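Local coordinates for acyl-coenzyme A oxidase (Caenorhabditis elegans, PDB 5K3H), which catalyses the FAD-dependent desaturation of acyl-CoA side chains, with release of hydrogen peroxide, in the first step of peroxisomal beta-oxidation, at residues Ile108-Ala114 with Tyr245-Asp249; Phe120-Asn125 with Trp136-Leu141; Gly147-Gln151 with Pro190-Gly194. All blocks are in the same frame, centred on the assembly; numbering follows the deposited sequence.

Interaction 1 of 3, residues Ile108-Ala114 with Tyr245-Asp249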
loop_
_atom_site.group_PDB
_atom_site.type_symbol
_atom_site.label_atom_id
_atom_site.label_comp_id
_atom_site.label_asym_id
_atom_site.label_seq_id
_atom_site.Cartn_x
_atom_site.Cartn_y
_atom_site.Cartn_z
ATOM N N ILE B 108 -12.848 2.773 -12.459
ATOM C CA ILE B 108 -11.958 1.664 -12.102
ATOM C C ILE B 108 -12.509 0.752 -11.003
ATOM O O ILE B 108 -11.932 -0.330 -10.782
ATOM C CB ILE B 108 -10.548 2.167 -11.717
ATOM C CG1 ILE B 108 -10.582 3.089 -10.487
ATOM C CG2 ILE B 108 -9.895 2.843 -12.906
ATOM C CD1 ILE B 108 -9.198 3.439 -9.952
ATOM N N GLU B 109 -13.590 1.137 -10.307
ATOM C CA GLU B 109 -14.055 0.347 -9.172
ATOM C C GLU B 109 -14.893 -0.869 -9.570
ATOM O O GLU B 109 -15.264 -1.646 -8.679
ATOM C CB GLU B 109 -14.838 1.226 -8.198
ATOM C CG GLU B 109 -14.031 2.436 -7.696
ATOM C CD GLU B 109 -14.665 3.168 -6.513
ATOM O OE1 GLU B 109 -15.382 2.502 -5.734
ATOM O OE2 GLU B 109 -14.445 4.395 -6.357
ATOM N N GLY B 110 -15.147 -1.080 -10.861
ATOM C CA GLY B 110 -15.866 -2.235 -11.361
ATOM C C GLY B 110 -17.219 -1.885 -11.972
ATOM O O GLY B 110 -17.693 -0.745 -11.925
ATOM N N ASN B 111 -17.834 -2.906 -12.574
ATOM C CA ASN B 111 -19.217 -2.819 -13.028
ATOM C C ASN B 111 -19.773 -4.236 -13.118
ATOM O O ASN B 111 -19.015 -5.209 -13.047
ATOM C CB ASN B 111 -19.331 -2.065 -14.371
ATOM C CG ASN B 111 -18.774 -2.850 -15.539
ATOM O OD1 ASN B 111 -19.486 -3.631 -16.169
ATOM N ND2 ASN B 111 -17.486 -2.657 -15.827
ATOM N N PRO B 112 -21.100 -4.389 -13.216
ATOM C CA PRO B 112 -21.704 -5.743 -13.203
ATOM C C PRO B 112 -21.313 -6.629 -14.366
ATOM O O PRO B 112 -21.623 -7.835 -14.339
ATOM C CB PRO B 112 -23.207 -5.456 -13.239
ATOM C CG PRO B 112 -23.338 -4.092 -12.602
ATOM C CD PRO B 112 -22.129 -3.338 -13.056
ATOM N N MET B 113 -20.713 -6.072 -15.415
ATOM C CA MET B 113 -20.326 -6.851 -16.582
ATOM C C MET B 113 -18.832 -6.763 -16.835
ATOM O O MET B 113 -18.379 -6.996 -17.961
ATOM C CB MET B 113 -21.128 -6.401 -17.803
ATOM C CG MET B 113 -22.576 -6.782 -17.680
ATOM S SD MET B 113 -23.568 -6.350 -19.112
ATOM C CE MET B 113 -22.787 -7.285 -20.428
ATOM N N ALA B 114 -18.070 -6.440 -15.797
ATOM C CA ALA B 114 -16.621 -6.323 -15.912
ATOM C C ALA B 114 -15.966 -7.603 -16.428
ATOM O O ALA B 114 -15.074 -7.555 -17.273
ATOM C CB ALA B 114 -16.015 -5.917 -14.576
ATOM N N TYR B 245 -12.221 -2.056 -5.495
ATOM C CA TYR B 245 -12.855 -2.745 -6.621
ATOM C C TYR B 245 -14.221 -3.309 -6.229
ATOM O O TYR B 245 -14.580 -4.420 -6.612
ATOM C CB TYR B 245 -11.938 -3.861 -7.131
ATOM C CG TYR B 245 -12.181 -4.245 -8.559
ATOM C CD1 TYR B 245 -12.167 -3.276 -9.553
ATOM C CD2 TYR B 245 -12.367 -5.571 -8.927
ATOM C CE1 TYR B 245 -12.368 -3.604 -10.872
ATOM C CE2 TYR B 245 -12.561 -5.921 -10.266
ATOM C CZ TYR B 245 -12.563 -4.925 -11.231
ATOM O OH TYR B 245 -12.753 -5.229 -12.564
ATOM N N ASN B 246 -14.979 -2.554 -5.440
ATOM C CA ASN B 246 -16.123 -3.115 -4.736
ATOM C C ASN B 246 -17.421 -3.078 -5.531
ATOM O O ASN B 246 -18.432 -3.599 -5.047
ATOM C CB ASN B 246 -16.302 -2.407 -3.403
ATOM C CG ASN B 246 -15.388 -2.980 -2.342
ATOM O OD1 ASN B 246 -15.504 -4.159 -2.002
ATOM N ND2 ASN B 246 -14.464 -2.163 -1.822
ATOM N N ILE B 247 -17.416 -2.503 -6.738
ATOM C CA ILE B 247 -18.588 -2.580 -7.600
ATOM C C ILE B 247 -18.694 -3.948 -8.260
ATOM O O ILE B 247 -19.788 -4.356 -8.663
ATOM C CB ILE B 247 -18.555 -1.427 -8.622
ATOM C CG1 ILE B 247 -18.530 -0.081 -7.878
ATOM C CG2 ILE B 247 -19.713 -1.534 -9.616
ATOM C CD1 ILE B 247 -18.488 1.175 -8.753
ATOM N N VAL B 248 -17.579 -4.662 -8.386
ATOM C CA VAL B 248 -17.582 -6.042 -8.851
ATOM C C VAL B 248 -18.027 -6.942 -7.708
ATOM O O VAL B 248 -17.452 -6.921 -6.614
ATOM C CB VAL B 248 -16.195 -6.441 -9.370
ATOM C CG1 VAL B 248 -16.088 -7.969 -9.515
ATOM C CG2 VAL B 248 -15.932 -5.765 -10.699
ATOM N N ASP B 249 -19.042 -7.755 -7.974
ATOM C CA ASP B 249 -19.633 -8.661 -6.996
ATOM C C ASP B 249 -18.978 -10.037 -7.148
ATOM O O ASP B 249 -19.509 -10.970 -7.762
ATOM C CB ASP B 249 -21.141 -8.702 -7.209
ATOM C CG ASP B 249 -21.504 -8.928 -8.687
ATOM O OD1 ASP B 249 -21.164 -8.047 -9.521
ATOM O OD2 ASP B 249 -22.099 -9.991 -9.021
HETATM O O HOH W 1 -14.440 0.076 -4.519
#
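Ile247 and Glu109 supply the direct hydrogen bond between the two loops. Ile247 N donates to Glu109 O over 3.0 Å, with an N-H...O angle of 146°. The donor sits tilted from the carbonyl plane. The same oxygen receives a CA-H...O contact from Tyr245 CA. A water adds a second polar link. It donates to Glu109 OE1 and accepts from Asn246 N, 2.8 Å away. The carboxylate of Glu109 is also held by Lys71, through a salt bridge, and by Tyr419.

Both loops are shaped by turns. Residues 245-248 form a type I beta turn, and so do 111-114, leading into helix 114-127. In the turn 111-114 Asn111 OD1 accepts from Met113 N at 2.8 Å, an Asx turn, with the donor above the carbonyl plane. The contact thus joins the N-terminal helical domain to the link between strands 234-238 and 251-255 of the beta domain.

Close packing gathers round Gly110 and Glu109. Val248 CG2 lies 3.6 Å from Gly110 CA, where a beta carbon would collide with it. Ile247 CG2, anti to its own backbone N, is a methyl set beside a carbonyl oxygen, 3.2 Å from Gly110 O. Ile247 CD1, at the end of the other branch, lies 3.7 Å from Glu109 CB.

The Tyr245 ring runs past the 108-110 backbone. Its edge meets Ile108 O, nearly in the ring plane, with Tyr245 CD1 at 3.2 Å. The first torsion swings the ring back to that backbone (chi1 -156°), and Tyr245 OH ends 3.9 Å from Ala114 CB. With an alanine in place of Tyr245 the ring is lost, which would probably open a gap between Ile108 O and the Ala114 methyl. Tyr245 also packs on Tyr414 of the second subunit.

Interaction 2 of 3, residues Phe120-Asn125 with Trp136-Leu141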
loop_
_atom_site.group_PDB
_atom_site.type_symbol
_atom_site.label_atom_id
_atom_site.label_comp_id
_atom_site.label_asym_id
_atom_site.label_seq_id
_atom_site.Cartn_x
_atom_site.Cartn_y
_atom_site.Cartn_z
ATOM N N PHE B 120 -15.431 -13.944 -20.010
ATOM C CA PHE B 120 -16.514 -14.793 -20.501
ATOM C C PHE B 120 -16.463 -14.920 -22.017
ATOM O O PHE B 120 -16.299 -16.023 -22.565
ATOM C CB PHE B 120 -17.857 -14.209 -20.053
ATOM C CG PHE B 120 -19.049 -15.054 -20.385
ATOM C CD1 PHE B 120 -19.136 -16.362 -19.944
ATOM C CD2 PHE B 120 -20.131 -14.509 -21.064
ATOM C CE1 PHE B 120 -20.270 -17.135 -20.218
ATOM C CE2 PHE B 120 -21.267 -15.261 -21.333
ATOM C CZ PHE B 120 -21.338 -16.577 -20.912
ATOM N N ILE B 121 -16.563 -13.788 -22.717
ATOM C CA ILE B 121 -16.551 -13.813 -24.178
ATOM C C ILE B 121 -15.215 -14.342 -24.695
ATOM O O ILE B 121 -15.221 -15.204 -25.599
ATOM C CB ILE B 121 -16.943 -12.447 -24.738
ATOM C CG1 ILE B 121 -18.456 -12.277 -24.645
ATOM C CG2 ILE B 121 -16.446 -12.262 -26.151
ATOM C CD1 ILE B 121 -18.929 -10.843 -24.703
ATOM N N PRO B 122 -14.051 -13.926 -24.162
ATOM C CA PRO B 122 -12.801 -14.561 -24.630
ATOM C C PRO B 122 -12.787 -16.073 -24.468
ATOM O O PRO B 122 -12.282 -16.781 -25.351
ATOM C CB PRO B 122 -11.723 -13.866 -23.786
ATOM C CG PRO B 122 -12.280 -12.493 -23.586
ATOM C CD PRO B 122 -13.774 -12.713 -23.374
ATOM N N ALA B 123 -13.340 -16.602 -23.376
ATOM C CA ALA B 123 -13.386 -18.052 -23.219
ATOM C C ALA B 123 -14.272 -18.699 -24.290
ATOM O O ALA B 123 -13.937 -19.760 -24.829
ATOM C CB ALA B 123 -13.847 -18.401 -21.805
ATOM N N LEU B 124 -15.407 -18.070 -24.620
ATOM C CA LEU B 124 -16.264 -18.596 -25.682
ATOM C C LEU B 124 -15.567 -18.600 -27.036
ATOM O O LEU B 124 -15.701 -19.562 -27.800
ATOM C CB LEU B 124 -17.564 -17.799 -25.769
ATOM C CG LEU B 124 -18.537 -18.032 -24.628
ATOM C CD1 LEU B 124 -19.697 -17.072 -24.709
ATOM C CD2 LEU B 124 -19.015 -19.475 -24.743
ATOM N N ASN B 125 -14.854 -17.521 -27.371
ATOM C CA ASN B 125 -14.068 -17.510 -28.602
ATOM C C ASN B 125 -13.067 -18.656 -28.631
ATOM O O ASN B 125 -12.940 -19.358 -29.639
ATOM C CB ASN B 125 -13.323 -16.182 -28.742
ATOM C CG ASN B 125 -14.227 -15.046 -29.153
ATOM O OD1 ASN B 125 -15.155 -15.234 -29.948
ATOM N ND2 ASN B 125 -13.975 -13.853 -28.602
ATOM N N TRP B 136 -24.159 -19.474 -27.887
ATOM C CA TRP B 136 -23.851 -18.725 -26.663
ATOM C C TRP B 136 -23.102 -17.416 -26.884
ATOM O O TRP B 136 -23.402 -16.419 -26.221
ATOM C CB TRP B 136 -23.055 -19.610 -25.698
ATOM C CG TRP B 136 -23.866 -20.754 -25.174
ATOM C CD1 TRP B 136 -25.114 -20.686 -24.620
ATOM C CD2 TRP B 136 -23.495 -22.135 -25.149
ATOM N NE1 TRP B 136 -25.540 -21.936 -24.250
ATOM C CE2 TRP B 136 -24.563 -22.845 -24.563
ATOM C CE3 TRP B 136 -22.356 -22.844 -25.555
ATOM C CZ2 TRP B 136 -24.533 -24.230 -24.377
ATOM C CZ3 TRP B 136 -22.329 -24.226 -25.369
ATOM C CH2 TRP B 136 -23.412 -24.899 -24.789
ATOM N N LEU B 137 -22.116 -17.399 -27.784
ATOM C CA LEU B 137 -21.320 -16.195 -27.996
ATOM C C LEU B 137 -22.168 -15.056 -28.542
ATOM O O LEU B 137 -21.961 -13.891 -28.177
ATOM C CB LEU B 137 -20.150 -16.495 -28.931
ATOM C CG LEU B 137 -19.248 -15.331 -29.342
ATOM C CD1 LEU B 137 -18.679 -14.586 -28.133
ATOM C CD2 LEU B 137 -18.154 -15.880 -30.213
ATOM N N ILE B 138 -23.117 -15.366 -29.432
ATOM C CA ILE B 138 -23.982 -14.329 -29.993
ATOM C C ILE B 138 -24.824 -13.678 -28.900
ATOM O O ILE B 138 -24.937 -12.451 -28.826
ATOM C CB ILE B 138 -24.879 -14.914 -31.101
ATOM C CG1 ILE B 138 -24.052 -15.466 -32.270
ATOM C CG2 ILE B 138 -25.886 -13.873 -31.576
ATOM C CD1 ILE B 138 -23.070 -14.484 -32.883
ATOM N N ARG B 139 -25.430 -14.486 -28.034
ATOM C CA ARG B 139 -26.212 -13.916 -26.943
ATOM C C ARG B 139 -25.334 -13.075 -26.023
ATOM O O ARG B 139 -25.737 -11.983 -25.588
ATOM C CB ARG B 139 -26.893 -15.035 -26.155
ATOM C CG ARG B 139 -27.915 -15.847 -26.926
ATOM C CD ARG B 139 -28.749 -16.686 -25.955
ATOM N NE ARG B 139 -29.714 -15.916 -25.170
ATOM C CZ ARG B 139 -30.220 -16.332 -24.012
ATOM N NH1 ARG B 139 -29.831 -17.493 -23.497
ATOM N NH2 ARG B 139 -31.102 -15.587 -23.360
ATOM N N ALA B 140 -24.108 -13.542 -25.757
ATOM C CA ALA B 140 -23.204 -12.785 -24.901
ATOM C C ALA B 140 -22.850 -11.456 -25.550
ATOM O O ALA B 140 -22.919 -10.405 -24.905
ATOM C CB ALA B 140 -21.953 -13.606 -24.594
ATOM N N LEU B 141 -22.498 -11.480 -26.843
ATOM C CA LEU B 141 -22.172 -10.232 -27.540
ATOM C C LEU B 141 -23.368 -9.289 -27.584
ATOM O O LEU B 141 -23.205 -8.067 -27.483
ATOM C CB LEU B 141 -21.661 -10.521 -28.953
ATOM C CG LEU B 141 -20.233 -11.073 -29.020
ATOM C CD1 LEU B 141 -19.879 -11.551 -30.433
ATOM C CD2 LEU B 141 -19.226 -10.034 -28.542
#
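Helix segments 120-125 and 136-141 run nearly antiparallel, at 155° between their N-to-C directions, with their axes 9.9 Å apart at closest approach. They belong to helices 114-127 and 130-141, which form a helical hairpin in the N-terminal domain of the oxidase. The first helix is kinked at Pro122, whose N makes no bond to the turn before.

The interface between them is largely apolar. Ala140 faces the first helix, and its small CB takes contacts from three side chains. Phe120 CE2 and Ile121 CG1 each approach Ala140 CB to 3.7 Å, and Leu124 CD1 lies a little farther off. Leu124 CD1 also covers the backbone of Leu137, 3.8 Å from Leu137 CA, and sits over one face of the Phe120 ring, toward the rim. Its other methyl, CD2, meets Trp136 CB.

Ile121 and Leu137 cross at about a right angle, with Ile121 CG2 3.8 Å from Leu137 CD1. At the more exposed margin Ile121 CD1 reaches Leu141 CD2. Met219 of strand 211-221 packs against Phe120, Leu124 and Trp136. Leu137 CG is anti to the backbone N (chi1 176°), which carries its methyls to Asn125, where Leu137 CD2 lies 3.1 Å from Asn125 OD1.

Interaction 3 of 3, residues Gly147-Gln151 with Pro190-Gly194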
loop_
_atom_site.group_PDB
_atom_site.type_symbol
_atom_site.label_atom_id
_atom_site.label_comp_id
_atom_site.label_asym_id
_atom_site.label_seq_id
_atom_site.Cartn_x
_atom_site.Cartn_y
_atom_site.Cartn_z
ATOM N N GLY B 147 -22.320 -13.181 -18.147
ATOM C CA GLY B 147 -21.480 -14.312 -17.842
ATOM C C GLY B 147 -20.185 -13.877 -17.185
ATOM O O GLY B 147 -19.800 -12.707 -17.202
ATOM N N THR B 148 -19.527 -14.862 -16.586
ATOM C CA THR B 148 -18.206 -14.700 -16.008
ATOM C C THR B 148 -17.457 -16.009 -16.232
ATOM O O THR B 148 -17.964 -16.939 -16.867
ATOM C CB THR B 148 -18.316 -14.295 -14.525
ATOM O OG1 THR B 148 -17.013 -14.096 -13.959
ATOM C CG2 THR B 148 -19.066 -15.363 -13.729
ATOM N N TYR B 149 -16.237 -16.077 -15.710
ATOM C CA TYR B 149 -15.380 -17.244 -15.850
ATOM C C TYR B 149 -15.052 -17.723 -14.440
ATOM O O TYR B 149 -14.551 -16.951 -13.619
ATOM C CB TYR B 149 -14.124 -16.871 -16.638
ATOM C CG TYR B 149 -13.238 -18.026 -17.013
ATOM C CD1 TYR B 149 -13.474 -18.734 -18.172
ATOM C CD2 TYR B 149 -12.160 -18.398 -16.233
ATOM C CE1 TYR B 149 -12.675 -19.792 -18.546
ATOM C CE2 TYR B 149 -11.347 -19.472 -16.605
ATOM C CZ TYR B 149 -11.620 -20.156 -17.764
ATOM O OH TYR B 149 -10.846 -21.218 -18.160
ATOM N N ALA B 150 -15.374 -18.972 -14.137
ATOM C CA ALA B 150 -15.346 -19.459 -12.755
ATOM C C ALA B 150 -14.316 -20.568 -12.658
ATOM O O ALA B 150 -14.594 -21.715 -13.016
ATOM C CB ALA B 150 -16.731 -19.936 -12.311
ATOM N N GLN B 151 -13.118 -20.219 -12.194
ATOM C CA GLN B 151 -12.040 -21.195 -12.072
ATOM C C GLN B 151 -11.578 -21.374 -10.633
ATOM O O GLN B 151 -11.597 -22.496 -10.109
ATOM C CB GLN B 151 -10.871 -20.786 -12.981
ATOM C CG GLN B 151 -9.685 -21.703 -12.902
ATOM C CD GLN B 151 -8.589 -21.259 -13.841
ATOM O OE1 GLN B 151 -7.450 -21.011 -13.428
ATOM N NE2 GLN B 151 -8.932 -21.160 -15.132
ATOM N N PRO B 190 -14.387 -15.468 -8.575
ATOM C CA PRO B 190 -14.772 -15.005 -9.923
ATOM C C PRO B 190 -15.599 -13.732 -9.883
ATOM O O PRO B 190 -16.590 -13.633 -9.156
ATOM C CB PRO B 190 -15.582 -16.174 -10.483
ATOM C CG PRO B 190 -15.003 -17.366 -9.821
ATOM C CD PRO B 190 -14.668 -16.912 -8.434
ATOM N N GLY B 191 -15.161 -12.738 -10.652
ATOM C CA GLY B 191 -15.816 -11.443 -10.626
ATOM C C GLY B 191 -17.205 -11.524 -11.226
ATOM O O GLY B 191 -17.468 -12.328 -12.124
ATOM N N ASN B 192 -18.125 -10.744 -10.655
ATOM C CA ASN B 192 -19.508 -10.625 -11.114
ATOM C C ASN B 192 -20.269 -11.948 -11.057
ATOM O O ASN B 192 -21.333 -12.075 -11.680
ATOM C CB ASN B 192 -19.564 -10.031 -12.518
ATOM C CG ASN B 192 -18.910 -8.683 -12.574
ATOM O OD1 ASN B 192 -18.028 -8.444 -13.399
ATOM N ND2 ASN B 192 -19.314 -7.794 -11.675
ATOM N N LEU B 193 -19.723 -12.939 -10.344
ATOM C CA LEU B 193 -20.334 -14.252 -10.199
ATOM C C LEU B 193 -21.387 -14.283 -9.099
ATOM O O LEU B 193 -22.309 -15.107 -9.150
ATOM C CB LEU B 193 -19.257 -15.301 -9.898
ATOM C CG LEU B 193 -19.746 -16.720 -9.563
ATOM C CD1 LEU B 193 -20.555 -17.319 -10.715
ATOM C CD2 LEU B 193 -18.591 -17.658 -9.178
ATOM N N GLY B 194 -21.261 -13.419 -8.094
ATOM C CA GLY B 194 -22.071 -13.580 -6.900
ATOM C C GLY B 194 -23.522 -13.204 -7.109
ATOM O O GLY B 194 -24.424 -13.870 -6.587
#
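Thr148 OG1 donates to Gly191 O in a short hydrogen bond of 2.6 Å. The donor lies in the carbonyl plane, with a C=O...O angle of 157°. The bond ties strand 147-150, in the mixed sheet of the beta domain, to a type II beta turn formed by residues 190-193. Both sides belong to the FAD site. Tyr149, Ala150, Gln151 and Gly191 bind the cofactor, which is shared between the two subunits of the dimer.

The hydroxyl of Thr148 reaches the turn because OG1 is anti to the backbone N (chi1 -178°). This places CG2 between the backbone N and the carbonyl carbon. From there Thr148 CG2 meets Leu193, 3.8 Å from Leu193 CB, and the two side chains cross at about a right angle.

Pro190 closes the other end of the contact. Pro190 CB lies 3.4 Å from Tyr149 O, and Pro190 CG rests 3.6 Å from Ala150 CA. Asn192 OD1 accepts from the backbone N of Leu115. Behind the strand, Tyr149 packs on Met119 and Ala123 of helix 114-127. Ala150 CB touches Pro190 CG at 4.0 Å and lies 4.3 Å from Leu193 CD2.

Overall arrangement
Interactions 2 and 3 follow one another along the chain, and both are nested inside the loop closed by interaction 1. The centres of interactions 1 and 3 are about 12 Å apart, those of 2 and 3 about 14 Å, and those of 1 and 2 about 19 Å. Helix 114-127 begins at the end of segment 108-114 and carries segment 120-125. Interaction 1 joins the helical domain to the beta domain. Interaction 2 lies within the helical domain, and interaction 3 beside FAD-binding residues. Interaction 3 touches both others and so links them: Asn192 ND2 probably bonds to Asp249 OD1 and Asn111 O, while the Phe120 ring packs on Gly147 and Thr148.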